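Local coordinates for protein putative methyltransferase (Emericella variicolor, PDB 7DMB) that probably transfers methyl groups from S-adenosylmethionine, acting in trans on a polyketide synthase in calbistrin biosynthesis, and binds the by-product S-adenosyl-L-homocysteine, at residues F309-P315 and Y373-L379; Q47-R53 and S182-P188; N28-D33 and L361-G365; E54-Q59 and S368-Y374. One frame throughout, in Å; residues are numbered along the deposited sequence.

Interaction 1 (F309-P315 and Y373-L379); sequences FNQELSP and YYNANML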
# COMPACT_ATOMS: atom_id res chain seq x y z
N PHE A 309 -8.58 9.75 -4.19
CA PHE A 309 -7.72 8.85 -4.94
C PHE A 309 -7.10 7.88 -3.94
O PHE A 309 -6.35 8.29 -3.05
CB PHE A 309 -6.64 9.58 -5.74
CG PHE A 309 -5.61 8.65 -6.31
CD1 PHE A 309 -5.93 7.80 -7.35
CD2 PHE A 309 -4.34 8.59 -5.77
CE1 PHE A 309 -4.99 6.92 -7.85
CE2 PHE A 309 -3.41 7.73 -6.28
CZ PHE A 309 -3.74 6.88 -7.32
N ASN A 310 -7.44 6.60 -4.09
CA ASN A 310 -7.16 5.58 -3.09
C ASN A 310 -6.36 4.45 -3.75
O ASN A 310 -6.87 3.73 -4.61
CB ASN A 310 -8.47 5.06 -2.49
CG ASN A 310 -8.27 4.13 -1.30
OD1 ASN A 310 -7.29 4.23 -0.56
ND2 ASN A 310 -9.22 3.23 -1.11
N GLN A 311 -5.10 4.32 -3.37
CA GLN A 311 -4.23 3.26 -3.86
C GLN A 311 -4.22 2.15 -2.81
O GLN A 311 -3.81 2.39 -1.67
CB GLN A 311 -2.83 3.80 -4.11
CG GLN A 311 -1.88 2.90 -4.90
CD GLN A 311 -0.54 3.57 -5.15
OE1 GLN A 311 0.20 3.89 -4.21
NE2 GLN A 311 -0.23 3.82 -6.42
N GLU A 312 -4.65 0.95 -3.19
CA GLU A 312 -4.90 -0.08 -2.18
C GLU A 312 -4.56 -1.48 -2.68
O GLU A 312 -5.06 -1.92 -3.72
CB GLU A 312 -6.35 -0.03 -1.70
CG GLU A 312 -6.60 0.91 -0.52
CD GLU A 312 -6.04 0.35 0.79
OE1 GLU A 312 -5.80 -0.89 0.86
OE2 GLU A 312 -5.87 1.14 1.75
N LEU A 313 -3.77 -2.20 -1.90
CA LEU A 313 -3.42 -3.58 -2.22
C LEU A 313 -4.65 -4.47 -2.31
O LEU A 313 -5.57 -4.40 -1.48
CB LEU A 313 -2.47 -4.13 -1.17
CG LEU A 313 -1.11 -3.47 -1.19
CD1 LEU A 313 -0.37 -3.82 0.09
CD2 LEU A 313 -0.35 -3.95 -2.42
N SER A 314 -4.67 -5.31 -3.34
CA SER A 314 -5.47 -6.53 -3.32
C SER A 314 -4.82 -7.63 -4.18
O SER A 314 -5.47 -8.18 -5.07
CB SER A 314 -6.91 -6.23 -3.77
OG SER A 314 -6.98 -5.47 -4.97
N PRO A 315 -3.56 -7.98 -3.93
CA PRO A 315 -2.94 -9.04 -4.74
C PRO A 315 -3.57 -10.38 -4.45
O PRO A 315 -4.12 -10.60 -3.36
CB PRO A 315 -1.47 -9.00 -4.29
CG PRO A 315 -1.54 -8.59 -2.87
CD PRO A 315 -2.67 -7.56 -2.84
N TYR A 373 -1.45 -8.56 -9.98
CA TYR A 373 -1.20 -7.16 -9.69
C TYR A 373 -1.09 -7.02 -8.17
O TYR A 373 -1.42 -7.94 -7.42
CB TYR A 373 -2.32 -6.27 -10.26
CG TYR A 373 -3.62 -6.32 -9.49
CD1 TYR A 373 -3.88 -5.43 -8.44
CD2 TYR A 373 -4.59 -7.28 -9.78
CE1 TYR A 373 -5.07 -5.49 -7.72
CE2 TYR A 373 -5.78 -7.34 -9.07
CZ TYR A 373 -6.02 -6.46 -8.04
OH TYR A 373 -7.21 -6.56 -7.35
N TYR A 374 -0.59 -5.86 -7.72
CA TYR A 374 -0.53 -5.59 -6.29
C TYR A 374 -1.51 -4.50 -5.86
O TYR A 374 -2.43 -4.79 -5.08
CB TYR A 374 0.92 -5.25 -5.88
CG TYR A 374 1.67 -6.51 -5.45
CD1 TYR A 374 1.68 -6.92 -4.11
CD2 TYR A 374 2.33 -7.31 -6.39
CE1 TYR A 374 2.36 -8.08 -3.72
CE2 TYR A 374 3.00 -8.48 -6.00
CZ TYR A 374 3.01 -8.86 -4.66
OH TYR A 374 3.67 -10.00 -4.26
N ASN A 375 -1.39 -3.29 -6.41
CA ASN A 375 -2.23 -2.15 -6.06
C ASN A 375 -3.34 -1.93 -7.09
O ASN A 375 -3.10 -1.95 -8.30
CB ASN A 375 -1.39 -0.88 -5.98
CG ASN A 375 -0.78 -0.64 -4.63
OD1 ASN A 375 -1.40 -0.88 -3.61
ND2 ASN A 375 0.44 -0.12 -4.61
N ALA A 376 -4.55 -1.65 -6.60
CA ALA A 376 -5.58 -1.00 -7.40
C ALA A 376 -5.56 0.51 -7.14
O ALA A 376 -5.63 0.96 -5.99
CB ALA A 376 -6.97 -1.57 -7.08
N ASN A 377 -5.45 1.30 -8.22
CA ASN A 377 -5.46 2.77 -8.16
C ASN A 377 -6.89 3.22 -8.44
O ASN A 377 -7.33 3.20 -9.60
CB ASN A 377 -4.49 3.39 -9.17
CG ASN A 377 -3.03 3.01 -8.90
OD1 ASN A 377 -2.38 3.55 -8.00
ND2 ASN A 377 -2.52 2.05 -9.69
N MET A 378 -7.60 3.64 -7.40
CA MET A 378 -9.04 3.91 -7.47
C MET A 378 -9.32 5.40 -7.30
O MET A 378 -8.81 6.03 -6.37
CB MET A 378 -9.79 3.12 -6.40
CG MET A 378 -9.71 1.61 -6.57
SD MET A 378 -10.29 0.71 -5.12
CE MET A 378 -8.83 0.75 -4.08
N LEU A 379 -10.16 5.94 -8.17
CA LEU A 379 -10.65 7.31 -8.05
C LEU A 379 -12.15 7.27 -7.78
O LEU A 379 -12.89 6.55 -8.46
CB LEU A 379 -10.32 8.13 -9.30
CG LEU A 379 -10.53 9.64 -9.23
CD1 LEU A 379 -9.70 10.29 -8.12
CD2 LEU A 379 -10.20 10.29 -10.58
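Gln311 and Asn377 sit opposite each other in a non-hydrogen-bonded pair of two antiparallel strands, 306-313 and 375-382, inside the seven-stranded sheet of a class I, Rossmann-like methyltransferase. From CB, 3.9 Å from Asn377 OD1, the Gln311 side chain rises off the sheet. Its CG comes 3.2 Å from Asn377 OD1 and also touches the Asn375 amide. The Gln311 amide stacks on the latter, planes 5° apart. CG stands anti to the backbone N (chi1 -167°) and the chain runs on extended, which carries NE2 alongside Asn377 to its OD1. There NE2 donates to Asn377 OD1 at 2.7 Å, in both amide planes, while OE1 turns to Ser282. On the same face the Phe309 ring lies alongside Asn377, its plane 1° from that of the amide. Glu312 and Met378 share the other face, where the bent thioether brings Met378 CE to 3.5 Å from Glu312 CB. Beyond the strands, Tyr373 OH gives its proton to Ser314 OG at 2.6 Å, and Pro315 CB rests over a face of the Tyr374 ring. Asn377 ND2 is held by Gly365 O and Ser184 OG, and Asn375 OD1 by Asn283. These bonds fix the amide rotations in a buried polar row, whose Gln311 lies about 7 Å, side chain to ligand, from the bound S-adenosyl-L-homocysteine.

Interaction 2 (Q47-R53 and S182-P188); sequences QLLHPTR and SLSEVRP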
# COMPACT_ATOMS: atom_id res chain seq x y z
N GLN A 47 -4.81 6.22 -19.83
CA GLN A 47 -3.86 7.31 -20.01
C GLN A 47 -3.47 7.98 -18.69
O GLN A 47 -2.53 8.78 -18.68
CB GLN A 47 -4.43 8.37 -20.96
CG GLN A 47 -3.93 8.23 -22.39
CD GLN A 47 -4.57 7.07 -23.10
OE1 GLN A 47 -3.89 6.14 -23.56
NE2 GLN A 47 -5.90 7.10 -23.19
N LEU A 48 -4.15 7.67 -17.59
CA LEU A 48 -3.99 8.41 -16.35
C LEU A 48 -3.49 7.58 -15.19
O LEU A 48 -2.71 8.08 -14.37
CB LEU A 48 -5.33 9.06 -15.98
CG LEU A 48 -5.89 9.98 -17.06
CD1 LEU A 48 -7.31 10.39 -16.72
CD2 LEU A 48 -4.98 11.20 -17.23
N LEU A 49 -3.94 6.32 -15.06
CA LEU A 49 -3.49 5.38 -14.04
C LEU A 49 -3.18 4.07 -14.76
O LEU A 49 -4.10 3.42 -15.26
CB LEU A 49 -4.56 5.17 -12.95
CG LEU A 49 -5.18 6.36 -12.19
CD1 LEU A 49 -6.44 5.95 -11.40
CD2 LEU A 49 -4.16 7.01 -11.25
N HIS A 50 -1.91 3.69 -14.85
CA HIS A 50 -1.55 2.47 -15.55
C HIS A 50 -0.28 1.89 -14.94
O HIS A 50 0.40 2.57 -14.15
CB HIS A 50 -1.37 2.72 -17.05
CG HIS A 50 -0.27 3.68 -17.38
ND1 HIS A 50 1.05 3.31 -17.41
CD2 HIS A 50 -0.31 5.00 -17.68
CE1 HIS A 50 1.79 4.36 -17.72
NE2 HIS A 50 0.99 5.40 -17.89
N PRO A 51 0.06 0.65 -15.27
CA PRO A 51 1.34 0.10 -14.81
C PRO A 51 2.51 0.84 -15.45
O PRO A 51 2.43 1.34 -16.58
CB PRO A 51 1.30 -1.36 -15.27
CG PRO A 51 -0.16 -1.68 -15.48
CD PRO A 51 -0.75 -0.37 -15.97
N THR A 52 3.61 0.93 -14.70
CA THR A 52 4.82 1.52 -15.26
C THR A 52 5.62 0.53 -16.10
O THR A 52 6.39 0.96 -16.97
CB THR A 52 5.70 2.10 -14.14
OG1 THR A 52 6.25 1.04 -13.35
CG2 THR A 52 4.90 3.02 -13.24
N ARG A 53 5.43 -0.77 -15.90
CA ARG A 53 6.25 -1.77 -16.58
C ARG A 53 5.61 -3.15 -16.39
O ARG A 53 4.71 -3.33 -15.56
CB ARG A 53 7.69 -1.76 -16.06
CG ARG A 53 7.75 -2.11 -14.58
CD ARG A 53 9.15 -2.26 -14.03
NE ARG A 53 9.08 -2.57 -12.61
CZ ARG A 53 8.89 -1.64 -11.67
NH1 ARG A 53 8.76 -0.36 -12.03
NH2 ARG A 53 8.83 -1.99 -10.39
N SER A 182 6.44 2.14 -7.33
CA SER A 182 7.12 2.11 -8.61
C SER A 182 6.35 1.32 -9.67
O SER A 182 6.65 1.43 -10.86
CB SER A 182 8.53 1.55 -8.42
OG SER A 182 8.54 0.13 -8.37
N LEU A 183 5.34 0.55 -9.27
CA LEU A 183 4.57 -0.23 -10.22
C LEU A 183 3.47 0.57 -10.89
O LEU A 183 2.98 0.16 -11.95
CB LEU A 183 3.96 -1.46 -9.54
CG LEU A 183 4.89 -2.59 -9.08
CD1 LEU A 183 4.08 -3.66 -8.35
CD2 LEU A 183 5.65 -3.18 -10.25
N SER A 184 3.04 1.68 -10.29
CA SER A 184 1.89 2.44 -10.76
C SER A 184 2.34 3.78 -11.32
O SER A 184 3.14 4.48 -10.70
CB SER A 184 0.88 2.70 -9.63
OG SER A 184 0.44 1.50 -9.00
N GLU A 185 1.82 4.12 -12.49
CA GLU A 185 1.99 5.45 -13.06
C GLU A 185 0.74 6.27 -12.73
O GLU A 185 -0.32 6.04 -13.32
CB GLU A 185 2.23 5.37 -14.57
CG GLU A 185 2.64 6.70 -15.19
CD GLU A 185 3.79 7.35 -14.45
OE1 GLU A 185 4.93 6.93 -14.68
OE2 GLU A 185 3.55 8.27 -13.64
N VAL A 186 0.86 7.20 -11.77
CA VAL A 186 -0.27 8.02 -11.35
C VAL A 186 -0.08 9.50 -11.65
O VAL A 186 -0.98 10.29 -11.39
CB VAL A 186 -0.62 7.83 -9.85
CG1 VAL A 186 -0.67 6.37 -9.46
CG2 VAL A 186 0.36 8.58 -8.95
N ARG A 187 1.07 9.90 -12.18
CA ARG A 187 1.38 11.31 -12.41
C ARG A 187 0.51 11.97 -13.49
O ARG A 187 0.20 13.16 -13.38
CB ARG A 187 2.87 11.48 -12.76
CG ARG A 187 3.80 11.03 -11.64
CD ARG A 187 5.27 11.05 -12.06
NE ARG A 187 5.56 9.98 -13.01
CZ ARG A 187 6.70 9.88 -13.69
NH1 ARG A 187 7.65 10.80 -13.52
NH2 ARG A 187 6.88 8.88 -14.54
N PRO A 188 0.12 11.26 -14.57
CA PRO A 188 -0.82 11.88 -15.51
C PRO A 188 -2.16 12.23 -14.88
O PRO A 188 -2.73 13.27 -15.21
CB PRO A 188 -0.97 10.84 -16.62
CG PRO A 188 0.29 10.04 -16.56
CD PRO A 188 0.67 10.00 -15.11
O HOH W 1 4.16 -1.70 -13.73
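With CG wedged between its backbone N and carbonyl carbon (chi1 62°), His50 lays its imidazole over Glu185 CB, which sits 3.6 Å from the ring centroid in a CH-pi contact. Glu185 has its own CG anti to the backbone N (chi1 -171°), which sends CG on under the ring, 3.4 Å from His50 NE2. The two residues form the hydrogen-bonded pair of a two-stranded antiparallel sheet, 50-51 with 184-185, in which Glu185 N meets His50 O at 2.7 Å. His50 ND1 donates to the carbonyl of the next residue, Pro51 O, close to the ring plane. A bend at chi2 carries the Glu185 carboxylate to Arg187, which grips it side-on: NE reaches OE2 at 2.7 Å and NH2 reaches OE1. Arg187 N also gives a capping bond to Glu185 OE2, at the start of helix 187-196.

At the other end, Thr52 grips two successive carbonyls, its N bonding to Leu183 O and its OG1 donating to Ser182 O at 2.6 Å, in the carbonyl plane. The extended arm of Arg53 brings NH2 to Ser182 OG at 2.9 Å, nearly straight and in the guanidinium plane, while Leu183 CD2 packs over a guanidinium face. Ser182 OG is also hydrogen-bonded to Trp179 O, and NH2 to Glu58 in a salt bridge. Around the Glu185 carboxylate, the nearby positive charge and amide would probably stabilise the anion.

Interaction 3 (N28-D33 and L361-G365); sequences NWQTVD and LHAVG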
# COMPACT_ATOMS: atom_id res chain seq x y z
N ASN A 28 -16.90 -0.66 -16.08
CA ASN A 28 -17.61 0.60 -15.86
C ASN A 28 -16.72 1.71 -15.32
O ASN A 28 -17.20 2.83 -15.15
CB ASN A 28 -18.79 0.39 -14.91
CG ASN A 28 -19.88 -0.47 -15.53
OD1 ASN A 28 -20.24 -1.51 -14.98
ND2 ASN A 28 -20.39 -0.06 -16.69
N TRP A 29 -15.44 1.44 -15.07
CA TRP A 29 -14.56 2.40 -14.42
C TRP A 29 -13.35 2.72 -15.28
O TRP A 29 -12.22 2.86 -14.79
CB TRP A 29 -14.14 1.88 -13.05
CG TRP A 29 -15.31 1.49 -12.21
CD1 TRP A 29 -16.43 2.23 -11.97
CD2 TRP A 29 -15.49 0.26 -11.49
NE1 TRP A 29 -17.29 1.55 -11.14
CE2 TRP A 29 -16.73 0.33 -10.82
CE3 TRP A 29 -14.71 -0.90 -11.34
CZ2 TRP A 29 -17.23 -0.70 -10.02
CZ3 TRP A 29 -15.20 -1.93 -10.53
CH2 TRP A 29 -16.45 -1.82 -9.89
N GLN A 30 -13.58 2.87 -16.58
CA GLN A 30 -12.49 3.00 -17.53
C GLN A 30 -12.24 4.44 -17.98
O GLN A 30 -11.40 4.66 -18.85
CB GLN A 30 -12.75 2.11 -18.74
CG GLN A 30 -12.66 0.62 -18.43
CD GLN A 30 -11.31 0.24 -17.86
OE1 GLN A 30 -11.18 -0.08 -16.68
NE2 GLN A 30 -10.28 0.29 -18.70
N THR A 31 -12.95 5.43 -17.42
CA THR A 31 -12.74 6.82 -17.82
C THR A 31 -12.77 7.75 -16.61
O THR A 31 -13.41 7.47 -15.60
CB THR A 31 -13.80 7.33 -18.82
OG1 THR A 31 -15.02 7.60 -18.13
CG2 THR A 31 -14.04 6.32 -19.94
N VAL A 32 -12.07 8.88 -16.74
CA VAL A 32 -12.02 9.92 -15.71
C VAL A 32 -12.68 11.17 -16.27
O VAL A 32 -12.28 11.66 -17.33
CB VAL A 32 -10.58 10.22 -15.28
CG1 VAL A 32 -10.52 11.50 -14.44
CG2 VAL A 32 -9.95 9.04 -14.55
N ASP A 33 -13.67 11.71 -15.54
CA ASP A 33 -14.34 12.96 -15.91
C ASP A 33 -14.42 13.86 -14.68
O ASP A 33 -15.36 13.77 -13.88
CB ASP A 33 -15.72 12.71 -16.51
CG ASP A 33 -16.26 13.92 -17.25
OD1 ASP A 33 -15.59 14.97 -17.23
OD2 ASP A 33 -17.34 13.83 -17.86
N LEU A 361 -17.08 3.70 -7.23
CA LEU A 361 -15.85 3.97 -7.96
C LEU A 361 -16.13 4.86 -9.17
O LEU A 361 -17.22 4.83 -9.76
CB LEU A 361 -15.20 2.65 -8.41
CG LEU A 361 -14.47 1.80 -7.37
CD1 LEU A 361 -14.10 0.44 -7.96
CD2 LEU A 361 -13.22 2.51 -6.85
N HIS A 362 -15.14 5.66 -9.54
CA HIS A 362 -15.18 6.47 -10.75
C HIS A 362 -14.30 5.85 -11.83
O HIS A 362 -14.78 5.56 -12.93
CB HIS A 362 -14.74 7.91 -10.42
CG HIS A 362 -14.87 8.87 -11.55
ND1 HIS A 362 -16.05 9.53 -11.83
CD2 HIS A 362 -13.96 9.33 -12.44
CE1 HIS A 362 -15.86 10.34 -12.86
NE2 HIS A 362 -14.60 10.23 -13.25
N ALA A 363 -13.03 5.63 -11.52
CA ALA A 363 -12.09 4.99 -12.43
C ALA A 363 -11.16 4.08 -11.63
O ALA A 363 -10.93 4.32 -10.44
CB ALA A 363 -11.26 6.02 -13.21
N VAL A 364 -10.68 3.02 -12.26
CA VAL A 364 -9.72 2.11 -11.63
C VAL A 364 -8.68 1.70 -12.65
O VAL A 364 -9.01 1.33 -13.78
CB VAL A 364 -10.37 0.85 -11.02
CG1 VAL A 364 -9.34 0.12 -10.18
CG2 VAL A 364 -11.53 1.19 -10.17
N GLY A 365 -7.41 1.77 -12.26
CA GLY A 365 -6.33 1.20 -13.03
C GLY A 365 -5.43 0.34 -12.15
O GLY A 365 -5.03 0.76 -11.06
O HOH W 2 -15.82 5.30 -15.78
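Trp29 lies across Leu361, its indole at about a right angle to the leucine side chain. This is the tight part of the contact: Leu361 CD1 stands 3.5 Å from the centroid of the six-membered ring, only 6° off the normal, in a CH-pi contact. Leu361 CB backs the pyrrole side, near Trp29 NE1. Trp29 CB lies 3.9 Å from Val364 CG2, and Trp29 O accepts from Val364 N at 3.0 Å, in the carbonyl plane and on a lone pair. Farther along, Val32 CG2 meets Ala363 CB. Leu361 also reaches Pro346 and Leu353 of helix 346-355.

His362 provides a second firm point: CG anti to the backbone N (chi1 -174°) lets the ring reach Asp33, whose N donates to NE2 at 2.9 Å, almost straight and in the ring plane. Phe307 meets the same imidazole edge-to-face. The looser side, with exposed Asn28 and Thr31, is hydrated. A water lies within donating distance of Asn28 O and His362 O, though it has more acceptors in reach than protons, and takes a weak bond from Thr31 N.

His362 and Ala363 both face Leu379 in a classic beta bulge on strand 358-366, the outermost strand at this end of the main sheet. His362 NE2 accepts from a backbone N-H, which suggests that NE2 is unprotonated and is consistent with a neutral imidazole carrying its proton on ND1.

Interaction 4 (E54-Q59 and S368-Y374); sequences ESQSEQ and SEPPFYY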
# COMPACT_ATOMS: atom_id res chain seq x y z
N GLU A 54 6.09 -4.11 -17.18
CA GLU A 54 5.80 -5.52 -16.93
C GLU A 54 6.57 -5.95 -15.70
O GLU A 54 7.75 -5.63 -15.55
CB GLU A 54 6.19 -6.37 -18.14
CG GLU A 54 5.35 -7.62 -18.33
CD GLU A 54 5.91 -8.83 -17.58
OE1 GLU A 54 5.30 -9.92 -17.65
OE2 GLU A 54 6.97 -8.70 -16.91
N SER A 55 5.91 -6.66 -14.79
CA SER A 55 6.52 -6.89 -13.49
C SER A 55 6.49 -8.35 -13.05
O SER A 55 6.79 -8.63 -11.89
CB SER A 55 5.83 -6.01 -12.44
OG SER A 55 4.50 -6.45 -12.22
N GLN A 56 6.14 -9.27 -13.95
CA GLN A 56 6.03 -10.68 -13.56
C GLN A 56 7.35 -11.26 -13.08
O GLN A 56 7.36 -12.10 -12.19
CB GLN A 56 5.47 -11.48 -14.73
CG GLN A 56 4.03 -11.07 -15.10
CD GLN A 56 3.05 -11.21 -13.93
OE1 GLN A 56 2.34 -10.26 -13.58
NE2 GLN A 56 2.99 -12.41 -13.34
N SER A 57 8.48 -10.82 -13.65
CA SER A 57 9.77 -11.35 -13.22
C SER A 57 10.07 -10.97 -11.77
O SER A 57 10.40 -11.83 -10.95
CB SER A 57 10.89 -10.84 -14.13
OG SER A 57 10.96 -11.62 -15.31
N GLU A 58 9.97 -9.68 -11.44
CA GLU A 58 10.30 -9.27 -10.07
C GLU A 58 9.29 -9.82 -9.07
O GLU A 58 9.68 -10.15 -7.94
CB GLU A 58 10.39 -7.75 -9.97
CG GLU A 58 9.09 -6.98 -10.21
CD GLU A 58 9.35 -5.49 -10.47
OE1 GLU A 58 9.76 -5.16 -11.59
OE2 GLU A 58 9.17 -4.67 -9.55
N GLN A 59 8.02 -9.95 -9.47
CA GLN A 59 6.99 -10.54 -8.61
C GLN A 59 7.27 -12.01 -8.31
O GLN A 59 6.97 -12.49 -7.21
CB GLN A 59 5.61 -10.42 -9.26
CG GLN A 59 4.97 -9.03 -9.23
CD GLN A 59 3.51 -9.07 -9.61
OE1 GLN A 59 2.77 -9.91 -9.13
NE2 GLN A 59 3.08 -8.16 -10.48
N SER A 368 -0.67 -3.69 -12.78
CA SER A 368 -0.26 -4.82 -13.60
C SER A 368 -1.50 -5.38 -14.27
O SER A 368 -2.61 -5.21 -13.77
CB SER A 368 0.43 -5.91 -12.78
OG SER A 368 1.06 -6.83 -13.64
N GLU A 369 -1.30 -6.08 -15.38
CA GLU A 369 -2.41 -6.81 -16.00
C GLU A 369 -2.86 -7.93 -15.06
O GLU A 369 -2.01 -8.66 -14.52
CB GLU A 369 -2.02 -7.41 -17.35
CG GLU A 369 -1.13 -6.53 -18.22
CD GLU A 369 0.35 -6.73 -17.92
OE1 GLU A 369 0.95 -5.86 -17.24
OE2 GLU A 369 0.90 -7.77 -18.34
N PRO A 370 -4.16 -8.09 -14.84
CA PRO A 370 -4.64 -9.13 -13.93
C PRO A 370 -4.22 -10.51 -14.42
O PRO A 370 -3.96 -10.69 -15.62
CB PRO A 370 -6.17 -8.96 -13.98
CG PRO A 370 -6.41 -7.64 -14.62
CD PRO A 370 -5.26 -7.41 -15.53
N PRO A 371 -4.16 -11.51 -13.54
CA PRO A 371 -4.55 -11.40 -12.13
C PRO A 371 -3.41 -11.03 -11.18
O PRO A 371 -3.70 -10.84 -10.00
CB PRO A 371 -5.05 -12.81 -11.82
CG PRO A 371 -4.12 -13.67 -12.61
CD PRO A 371 -3.77 -12.90 -13.88
N PHE A 372 -2.16 -10.94 -11.65
CA PHE A 372 -1.02 -10.79 -10.75
C PHE A 372 -0.62 -9.32 -10.69
O PHE A 372 0.38 -8.87 -11.25
CB PHE A 372 0.13 -11.71 -11.17
CG PHE A 372 -0.14 -13.16 -10.85
CD1 PHE A 372 -0.17 -14.12 -11.85
CD2 PHE A 372 -0.40 -13.57 -9.55
CE1 PHE A 372 -0.42 -15.46 -11.56
CE2 PHE A 372 -0.66 -14.91 -9.24
CZ PHE A 372 -0.67 -15.85 -10.25
N TYR A 373 -1.45 -8.56 -9.98
CA TYR A 373 -1.20 -7.16 -9.69
C TYR A 373 -1.09 -7.02 -8.17
O TYR A 373 -1.42 -7.94 -7.42
CB TYR A 373 -2.32 -6.27 -10.26
CG TYR A 373 -3.62 -6.32 -9.49
CD1 TYR A 373 -3.88 -5.43 -8.44
CD2 TYR A 373 -4.59 -7.28 -9.78
CE1 TYR A 373 -5.07 -5.49 -7.72
CE2 TYR A 373 -5.78 -7.34 -9.07
CZ TYR A 373 -6.02 -6.46 -8.04
OH TYR A 373 -7.21 -6.56 -7.35
N TYR A 374 -0.59 -5.86 -7.72
CA TYR A 374 -0.53 -5.59 -6.29
C TYR A 374 -1.51 -4.50 -5.86
O TYR A 374 -2.43 -4.79 -5.08
CB TYR A 374 0.92 -5.25 -5.88
CG TYR A 374 1.67 -6.51 -5.45
CD1 TYR A 374 1.68 -6.92 -4.11
CD2 TYR A 374 2.33 -7.31 -6.39
CE1 TYR A 374 2.36 -8.08 -3.72
CE2 TYR A 374 3.00 -8.48 -6.00
CZ TYR A 374 3.01 -8.86 -4.66
OH TYR A 374 3.67 -10.00 -4.26
O HOH W 3 3.13 -4.44 -13.53
O HOH W 4 3.07 -7.49 -15.30
O HOH W 5 0.32 -10.28 -7.56
O HOH W 6 4.50 -11.55 -6.09
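Gln59 reaches across from the first turn of helix 56-79 to Phe372, in the loop that joins the last two strands, 358-366 and 375-382, of the Rossmann-like sheet. One direct hydrogen bond joins the two segments: Gln59 NE2 donates to Phe372 O at 2.9 Å, coming from above the carbonyl plane although the oxygen lies in the amide plane. The other hydrogen of NE2 goes to Ser55 OG at 2.8 Å, the N-cap residue of the same helix, so both N-H groups are used. Gln59 OE1 accepts from Gln108, and these bonds fix the rotation of the amide.

Van der Waals contacts flank it. With CG anti to the carbonyl carbon (chi1 -76°) and the chain extended beyond it, Gln59 slides past Tyr374 in the opposite direction; its amide stands 75° from the ring plane, with CD at the ring edge. Gln56 crosses Phe372 at about a right angle, its amide end lying against Phe372 CB.

Water bonds fill in the rest. One water joins Ser55 N and Ser368 OG, with a weak bond to Glu369 OE1, and another links Ser55 OG to Ser368 OG, weakly at the latter. A third donates to both Gln59 OE1 and Tyr373 O. At the far end, the Tyr374 hydroxyl hands its proton to a water 2.5 Å from OH, which in turn donates to Gln59 O at 2.9 Å.

How the interactions relate
From the N terminus, 28-33 opens the widest loop, closed by interaction 3 on edge strand 358-366. Interaction 2 is nested inside it, joining 47-53 to strand 184-185 and the start of helix 187-196 and enclosing a largely helical region. Interaction 4 starts at 54-59, before interaction 2 closes, and ends at 368-374, so it crosses both interaction 2 and interaction 3. Interaction 1 opens after interaction 2 has closed and crosses interactions 3 and 4; it shares Tyr373 and Tyr374 with the latter. Asn377 and Ser184 connect interactions 1 and 2, Leu379 with His362 and Ala363 connects 1 and 3, and the Arg53–Glu58 salt bridge connects 2 and 4, tying the N-terminal region to the C-terminal strands.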